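Local coordinates for putative Lipoprotein (Shewanella oneidensis, PDB 3U24), which is of unknown function but binds zinc and calcium ions and belongs to a family grouped with the metallopeptidase-like MA clan, at residues H399-L402 against Q403-N406; S321-R324 against K325-E329; W468-R471 against V472-N475. One frame throughout, in Å; residues are numbered along the deposited sequence.

From the N terminus the order is interaction 2, interaction 1, interaction 3. They run in series: none nests in or crosses another, and each spans consecutive residues, so each closes no more than a turn or two of helix. Interaction 2 lies on helix 319-337, interaction 1 at the start of helix 401-409, and interaction 3 in the middle of helix 459-485. Interaction 1 is the middle piece. Asn-406 ND2 probably hydrogen-bonds to Gln-326 OE1 of interaction 2, 2.7 Å away, while Ile-401 and Ile-404 pack on the Trp-468 ring of interaction 3. Interactions 2 and 3 do not touch, their nearest atoms being about 11 Å apart.

Interaction 1 (H399-L402 against Q403-N406); sequences HWIL and QILN. With ZN (zinc ion), chain I; ZN (zinc ion), chain G.
Gln-403 turns its amide back one turn and gives an N-H from NE2 to the carbonyl oxygen of His-399, 2.9 Å away and nearly straight at 168°. This is the opening of helix 401-409, which further on carries the zinc ligand His-408. The torsion that sets Gln-403 CG beside its own backbone N (chi1 -64°) sends the chain toward the preceding turn. The acceptor lies in the plane of the amide, whereas NE2 approaches from above the His-399 carbonyl plane, 38° out of it. NE2 also donates to water 1 at 3.1 Å, and that water is a ligand of the zinc ion held by His-399 NE2 at 2.1 Å. The glutamine thus serves as a second-shell residue of the metal, and the same nitrogen sits over one face of the imidazole, near its rim. The other ring nitrogen, His-399 ND1, meets a second zinc ion at 2.4 Å, so metals occupy both. Gln-403 OE1 is taken by Tyr-454 OH. With an alanine here, the His-399 carbonyl and the zinc-bound water would probably lose their shared donor, and Tyr-454 its amide partner. Backbone acceptors are met in helical fashion: Trp-400 O takes Ile-404 N at 3.2 Å, Ile-401 O takes Leu-405 N at 2.8 Å, and Leu-402 O takes Asn-406 N at 3.1 Å. At the amino end, Ile-401 N gives to Asn-398 OD1. The buried Asn-406 amide is satisfied at both atoms, ND2 by Gln-326 OE1 and OD1 by Tyr-377 OH. On the flank toward helix 459-485, Ile-401 CD1 meets Ile-404 CD1 at 4.1 Å.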
loop_
_atom_site.group_PDB
_atom_site.type_symbol
_atom_site.label_atom_id
_atom_site.label_comp_id
_atom_site.label_asym_id
_atom_site.label_seq_id
_atom_site.Cartn_x
_atom_site.Cartn_y
_atom_site.Cartn_z
ATOM N N HIS A 399 -13.857 20.759 5.719
ATOM C CA HIS A 399 -15.271 20.386 5.923
ATOM C C HIS A 399 -15.726 19.358 4.909
ATOM O O HIS A 399 -16.466 18.426 5.233
ATOM C CB HIS A 399 -16.133 21.650 5.816
ATOM C CG HIS A 399 -17.623 21.393 5.886
ATOM N ND1 HIS A 399 -18.257 21.080 7.050
ATOM C CD2 HIS A 399 -18.598 21.441 4.912
ATOM C CE1 HIS A 399 -19.554 20.907 6.809
ATOM N NE2 HIS A 399 -19.762 21.115 5.497
ATOM N N TRP A 400 -15.288 19.517 3.669
ATOM C CA TRP A 400 -15.611 18.569 2.615
ATOM C C TRP A 400 -14.714 17.356 2.539
ATOM O O TRP A 400 -15.210 16.220 2.419
ATOM C CB TRP A 400 -15.651 19.270 1.288
ATOM C CG TRP A 400 -16.650 20.421 1.283
ATOM C CD1 TRP A 400 -18.004 20.353 1.012
ATOM C CD2 TRP A 400 -16.407 21.830 1.611
ATOM N NE1 TRP A 400 -18.581 21.590 1.102
ATOM C CE2 TRP A 400 -17.678 22.513 1.454
ATOM C CE3 TRP A 400 -15.317 22.548 2.020
ATOM C CZ2 TRP A 400 -17.826 23.860 1.707
ATOM C CZ3 TRP A 400 -15.454 23.904 2.227
ATOM C CH2 TRP A 400 -16.683 24.546 2.076
ATOM N N ILE A 401 -13.407 17.552 2.618
ATOM C CA ILE A 401 -12.480 16.455 2.391
ATOM C C ILE A 401 -12.581 15.437 3.525
ATOM O O ILE A 401 -12.399 14.262 3.293
ATOM C CB ILE A 401 -11.026 16.939 2.214
ATOM C CG1 ILE A 401 -10.845 17.701 0.884
ATOM C CG2 ILE A 401 -10.013 15.819 2.371
ATOM C CD1 ILE A 401 -11.131 16.957 -0.398
ATOM N N LEU A 402 -12.865 15.877 4.742
ATOM C CA LEU A 402 -13.049 14.965 5.853
ATOM C C LEU A 402 -14.202 13.957 5.599
ATOM O O LEU A 402 -14.116 12.818 5.984
ATOM C CB LEU A 402 -13.276 15.751 7.142
ATOM C CG LEU A 402 -13.422 14.910 8.416
ATOM C CD1 LEU A 402 -12.241 13.922 8.560
ATOM C CD2 LEU A 402 -13.612 15.799 9.646
ATOM N N GLN A 403 -15.256 14.400 4.907
ATOM C CA GLN A 403 -16.393 13.550 4.594
ATOM C C GLN A 403 -15.976 12.528 3.513
ATOM O O GLN A 403 -16.197 11.329 3.646
ATOM C CB GLN A 403 -17.556 14.405 4.107
ATOM C CG GLN A 403 -18.137 15.392 5.124
ATOM C CD GLN A 403 -19.275 16.212 4.500
ATOM O OE1 GLN A 403 -20.297 15.644 4.113
ATOM N NE2 GLN A 403 -19.096 17.528 4.373
ATOM N N ILE A 404 -15.287 13.009 2.480
ATOM C CA ILE A 404 -14.711 12.126 1.479
ATOM C C ILE A 404 -13.719 11.106 2.057
ATOM O O ILE A 404 -13.725 9.947 1.646
ATOM C CB ILE A 404 -14.043 12.933 0.360
ATOM C CG1 ILE A 404 -15.106 13.676 -0.416
ATOM C CG2 ILE A 404 -13.273 12.027 -0.600
ATOM C CD1 ILE A 404 -14.470 14.798 -1.199
ATOM N N LEU A 405 -12.883 11.525 3.001
ATOM C CA LEU A 405 -11.979 10.584 3.688
ATOM C C LEU A 405 -12.740 9.461 4.420
ATOM O O LEU A 405 -12.321 8.297 4.413
ATOM C CB LEU A 405 -11.077 11.303 4.715
ATOM C CG LEU A 405 -10.127 10.437 5.579
ATOM C CD1 LEU A 405 -8.998 9.852 4.732
ATOM C CD2 LEU A 405 -9.560 11.198 6.784
ATOM N N ASN A 406 -13.824 9.824 5.079
ATOM C CA ASN A 406 -14.615 8.853 5.822
ATOM C C ASN A 406 -15.396 7.900 4.885
ATOM O O ASN A 406 -15.615 6.752 5.236
ATOM C CB ASN A 406 -15.544 9.570 6.820
ATOM C CG ASN A 406 -14.778 10.185 7.997
ATOM O OD1 ASN A 406 -13.726 9.664 8.423
ATOM N ND2 ASN A 406 -15.313 11.323 8.534
HETATM ZN ZN ZN I . -17.368 20.843 9.286
HETATM ZN ZN ZN G . -21.591 21.065 4.561
HETATM O O HOH W 1 -21.174 19.426 3.090
HETATM O O HOH W 2 -21.627 22.722 3.105
HETATM O O HOH W 3 -15.844 19.232 9.487
#

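Interaction 2 (S321-R324 against K325-E329); sequences SEVR and KQIPE. With ZN (zinc ion), chain J.
Lys-325 begins the second segment with its N bonded to Ser-321 O at 2.9 Å, and its side chain runs out past Glu-322, bringing CD to 4.1 Å from Glu-322 OE1. A bend at the last torsion (chi4 -65°) then turns NZ toward Glu-329. Next, Gln-326 NE2 donates to Glu-322 OE2 at 2.9 Å, the N-H...O angle being 162°. It uses the anti lone pair of the carboxylate oxygen, and the amide and carboxylate planes stand 70° apart. The two residues are an i to i+4 pair of helix 319-337; Glu-322 OE2 also binds a zinc ion at 2.6 Å, so the glutamine probably helps to orient a metal ligand. Gln-326 OE1 accepts from Asn-406 ND2 of helix 401-409. Ile-327 continues the buried flank: CD1 lies 4.1 Å from Val-323 CG1, and both residues pack on Tyr-377 of strand 376-379. Pro-328 has no N-H to give, and the helix kinks there; Pro-328 CD lies 3.1 Å from Arg-324 O. Glu-329 accepts the lysine: Lys-325 NZ makes a 2.9 Å salt bridge to Glu-329 OE2, on the syn side but tilted from the carboxylate plane.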
loop_
_atom_site.group_PDB
_atom_site.type_symbol
_atom_site.label_atom_id
_atom_site.label_comp_id
_atom_site.label_asym_id
_atom_site.label_seq_id
_atom_site.Cartn_x
_atom_site.Cartn_y
_atom_site.Cartn_z
ATOM N N SER A 321 -14.408 13.422 17.427
ATOM C CA SER A 321 -15.861 13.482 17.520
ATOM C C SER A 321 -16.563 13.740 16.201
ATOM O O SER A 321 -17.655 13.198 15.992
ATOM C CB SER A 321 -16.268 14.619 18.440
ATOM O OG SER A 321 -15.967 14.247 19.743
ATOM N N GLU A 322 -15.978 14.571 15.324
ATOM C CA GLU A 322 -16.646 14.855 14.043
ATOM C C GLU A 322 -16.659 13.563 13.247
ATOM O O GLU A 322 -17.670 13.229 12.601
ATOM C CB GLU A 322 -15.993 16.008 13.273
ATOM C CG GLU A 322 -16.583 16.338 11.883
ATOM C CD GLU A 322 -18.069 16.727 11.921
ATOM O OE1 GLU A 322 -18.497 17.331 12.918
ATOM O OE2 GLU A 322 -18.837 16.414 10.974
ATOM N N VAL A 323 -15.568 12.810 13.350
ATOM C CA VAL A 323 -15.493 11.527 12.693
ATOM C C VAL A 323 -16.524 10.560 13.217
ATOM O O VAL A 323 -17.205 9.913 12.404
ATOM C CB VAL A 323 -14.085 10.892 12.756
ATOM C CG1 VAL A 323 -14.100 9.565 12.020
ATOM C CG2 VAL A 323 -13.038 11.805 12.097
ATOM N N ARG A 324 -16.671 10.457 14.544
ATOM C CA ARG A 324 -17.679 9.552 15.117
ATOM C C ARG A 324 -19.090 9.944 14.707
ATOM O O ARG A 324 -19.953 9.095 14.498
ATOM C CB ARG A 324 -17.670 9.577 16.647
ATOM C CG ARG A 324 -16.486 8.947 17.329
ATOM C CD ARG A 324 -16.783 8.560 18.790
ATOM N NE ARG A 324 -15.632 7.823 19.270
ATOM C CZ ARG A 324 -14.606 8.354 19.928
ATOM N NH1 ARG A 324 -14.602 9.624 20.299
ATOM N NH2 ARG A 324 -13.582 7.580 20.241
ATOM N N LYS A 325 -19.349 11.231 14.640
ATOM C CA LYS A 325 -20.662 11.725 14.223
ATOM C C LYS A 325 -20.950 11.377 12.735
ATOM O O LYS A 325 -22.087 10.987 12.369
ATOM C CB LYS A 325 -20.708 13.237 14.486
ATOM C CG LYS A 325 -21.971 13.981 14.091
ATOM C CD LYS A 325 -21.842 15.474 14.406
ATOM C CE LYS A 325 -23.064 16.264 13.923
ATOM N NZ LYS A 325 -23.183 16.253 12.429
ATOM N N GLN A 326 -19.914 11.435 11.898
ATOM C CA GLN A 326 -20.090 11.265 10.441
ATOM C C GLN A 326 -20.389 9.825 10.038
ATOM O O GLN A 326 -21.190 9.593 9.136
ATOM C CB GLN A 326 -18.886 11.775 9.646
ATOM C CG GLN A 326 -18.911 13.275 9.497
ATOM C CD GLN A 326 -17.819 13.805 8.607
ATOM O OE1 GLN A 326 -17.199 13.057 7.833
ATOM N NE2 GLN A 326 -17.563 15.105 8.710
ATOM N N ILE A 327 -19.780 8.868 10.718
ATOM C CA ILE A 327 -19.933 7.505 10.288
ATOM C C ILE A 327 -21.415 7.067 10.272
ATOM O O ILE A 327 -21.867 6.527 9.244
ATOM C CB ILE A 327 -18.972 6.566 11.045
ATOM C CG1 ILE A 327 -17.550 6.882 10.586
ATOM C CG2 ILE A 327 -19.281 5.099 10.717
ATOM C CD1 ILE A 327 -16.480 6.232 11.417
ATOM N N PRO A 328 -22.179 7.327 11.366
ATOM C CA PRO A 328 -23.592 6.981 11.296
ATOM C C PRO A 328 -24.368 7.781 10.271
ATOM O O PRO A 328 -25.399 7.314 9.820
ATOM C CB PRO A 328 -24.131 7.250 12.724
ATOM C CG PRO A 328 -22.923 7.404 13.617
ATOM C CD PRO A 328 -21.671 7.273 12.744
ATOM N N GLU A 329 -23.898 8.968 9.911
ATOM C CA GLU A 329 -24.547 9.733 8.845
ATOM C C GLU A 329 -24.343 9.066 7.467
ATOM O O GLU A 329 -25.231 9.057 6.627
ATOM C CB GLU A 329 -24.063 11.191 8.809
ATOM C CG GLU A 329 -24.613 12.074 9.947
ATOM C CD GLU A 329 -23.951 13.470 10.048
ATOM O OE1 GLU A 329 -22.884 13.735 9.411
ATOM O OE2 GLU A 329 -24.506 14.321 10.795
HETATM ZN ZN ZN J . -21.038 17.499 10.126
HETATM O O HOH W 4 -20.716 18.589 12.790
HETATM O O HOH W 5 -20.235 19.651 10.396
HETATM O O HOH W 6 -21.082 17.125 7.583
#

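Interaction 3 (W468-R471 against V472-N475); sequences WNLR and VICN
Ile-473 CD1 comes to 3.7 Å from Asn-469 OD1, the two side chains lying on one flank of the helix a turn apart. The isoleucine gets there because CG1 lies beside its own backbone N, the rotation that leads a helical side chain back toward the amino end. Its CD1 also approaches Leu-470 CD2 at 4.4 Å, so the methyl touches both the amide and the leucine branch. Beneath them, Ile-473 N gives an almost straight bond to Asn-469 O at 3.1 Å, and Cys-474 N bonds to Leu-470 O at 2.8 Å. The cysteine sulfur follows the same backward course and stands 3.4 Å from Leu-470 O. All this belongs to a largely buried part of helix 459-485: Leu-470 and Asn-469 pack on Val-274 of helix 260-289, and Val-472 and Ile-473 on Tyr-525 of helix 523-542. Trp-468 packs on Ile-401 and Ile-404 of helix 401-409, close to the zinc ligand His-408. Arg-471 departs from the staggered positions at its first torsion (chi1 -145°), and a bend further out (chi3 91°) folds the guanidinium back over Trp-468. Arg-471 NH2 sits 3.4 Å above the indole plane and over its centre, a placement consistent with a cation-pi interaction. The same nitrogen makes a weak hydrogen bond to Trp-468 O at 3.3 Å, that oxygen lying at the guanidinium edge, in plane. Val-472 CG2, beside its own backbone N, approaches Arg-471 NH2 obliquely at 4.2 Å. One turn further along, Asn-475 N bonds to Arg-471 O, and the Asn-475 side chain bends back across that carbonyl while its OD1 accepts from Lys-510 NZ.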
loop_
_atom_site.group_PDB
_atom_site.type_symbol
_atom_site.label_atom_id
_atom_site.label_comp_id
_atom_site.label_asym_id
_atom_site.label_seq_id
_atom_site.Cartn_x
_atom_site.Cartn_y
_atom_site.Cartn_z
ATOM N N TRP A 468 -9.146 16.199 -4.826
ATOM C CA TRP A 468 -8.819 14.885 -4.296
ATOM C C TRP A 468 -8.645 13.847 -5.380
ATOM O O TRP A 468 -7.679 13.113 -5.389
ATOM C CB TRP A 468 -9.938 14.512 -3.342
ATOM C CG TRP A 468 -9.723 13.375 -2.397
ATOM C CD1 TRP A 468 -10.296 12.103 -2.463
ATOM C CD2 TRP A 468 -8.976 13.389 -1.137
ATOM N NE1 TRP A 468 -9.931 11.345 -1.367
ATOM C CE2 TRP A 468 -9.144 12.053 -0.543
ATOM C CE3 TRP A 468 -8.190 14.328 -0.478
ATOM C CZ2 TRP A 468 -8.550 11.700 0.650
ATOM C CZ3 TRP A 468 -7.593 13.955 0.727
ATOM C CH2 TRP A 468 -7.777 12.673 1.279
ATOM N N ASN A 469 -9.546 13.805 -6.342
ATOM C CA ASN A 469 -9.397 12.893 -7.468
ATOM C C ASN A 469 -8.122 13.160 -8.256
ATOM O O ASN A 469 -7.464 12.211 -8.724
ATOM C CB ASN A 469 -10.613 13.021 -8.399
ATOM C CG ASN A 469 -10.864 11.784 -9.260
ATOM O OD1 ASN A 469 -11.182 11.927 -10.419
ATOM N ND2 ASN A 469 -10.766 10.581 -8.686
ATOM N N LEU A 470 -7.762 14.435 -8.429
ATOM C CA LEU A 470 -6.514 14.759 -9.131
ATOM C C LEU A 470 -5.260 14.116 -8.499
ATOM O O LEU A 470 -4.325 13.750 -9.210
ATOM C CB LEU A 470 -6.315 16.274 -9.277
ATOM C CG LEU A 470 -7.168 16.941 -10.361
ATOM C CD1 LEU A 470 -7.046 18.454 -10.262
ATOM C CD2 LEU A 470 -6.762 16.446 -11.753
ATOM N N ARG A 471 -5.248 13.947 -7.186
ATOM C CA ARG A 471 -4.136 13.254 -6.504
ATOM C C ARG A 471 -3.898 11.869 -7.140
ATOM O O ARG A 471 -2.765 11.447 -7.419
ATOM C CB ARG A 471 -4.517 13.065 -5.027
ATOM C CG ARG A 471 -3.421 13.160 -3.971
ATOM C CD ARG A 471 -4.061 13.352 -2.569
ATOM N NE ARG A 471 -4.333 12.082 -1.858
ATOM C CZ ARG A 471 -5.430 11.300 -1.967
ATOM N NH1 ARG A 471 -5.497 10.169 -1.251
ATOM N NH2 ARG A 471 -6.464 11.601 -2.773
ATOM N N VAL A 472 -5.001 11.153 -7.328
ATOM C CA VAL A 472 -4.963 9.786 -7.793
ATOM C C VAL A 472 -4.546 9.724 -9.274
ATOM O O VAL A 472 -3.665 8.948 -9.648
ATOM C CB VAL A 472 -6.338 9.139 -7.510
ATOM C CG1 VAL A 472 -6.493 7.868 -8.263
ATOM C CG2 VAL A 472 -6.443 8.926 -5.996
ATOM N N ILE A 473 -5.123 10.605 -10.072
ATOM C CA ILE A 473 -4.795 10.731 -11.487
ATOM C C ILE A 473 -3.305 11.124 -11.655
ATOM O O ILE A 473 -2.544 10.440 -12.384
ATOM C CB ILE A 473 -5.726 11.762 -12.191
ATOM C CG1 ILE A 473 -7.217 11.318 -12.080
ATOM C CG2 ILE A 473 -5.336 11.937 -13.645
ATOM C CD1 ILE A 473 -8.223 12.384 -12.520
ATOM N N CYS A 474 -2.893 12.191 -10.967
ATOM C CA CYS A 474 -1.529 12.659 -11.083
ATOM C C CYS A 474 -0.499 11.715 -10.462
ATOM O O CYS A 474 0.656 11.708 -10.890
ATOM C CB CYS A 474 -1.375 14.099 -10.582
ATOM S SG CYS A 474 -2.357 15.303 -11.560
ATOM N N ASN A 475 -0.892 10.878 -9.512
ATOM C CA ASN A 475 0.024 9.827 -9.017
ATOM C C ASN A 475 0.462 8.894 -10.154
ATOM O O ASN A 475 1.624 8.475 -10.184
ATOM C CB ASN A 475 -0.615 8.951 -7.930
ATOM C CG ASN A 475 -0.562 9.573 -6.534
ATOM O OD1 ASN A 475 0.123 10.566 -6.269
ATOM N ND2 ASN A 475 -1.266 8.932 -5.611
#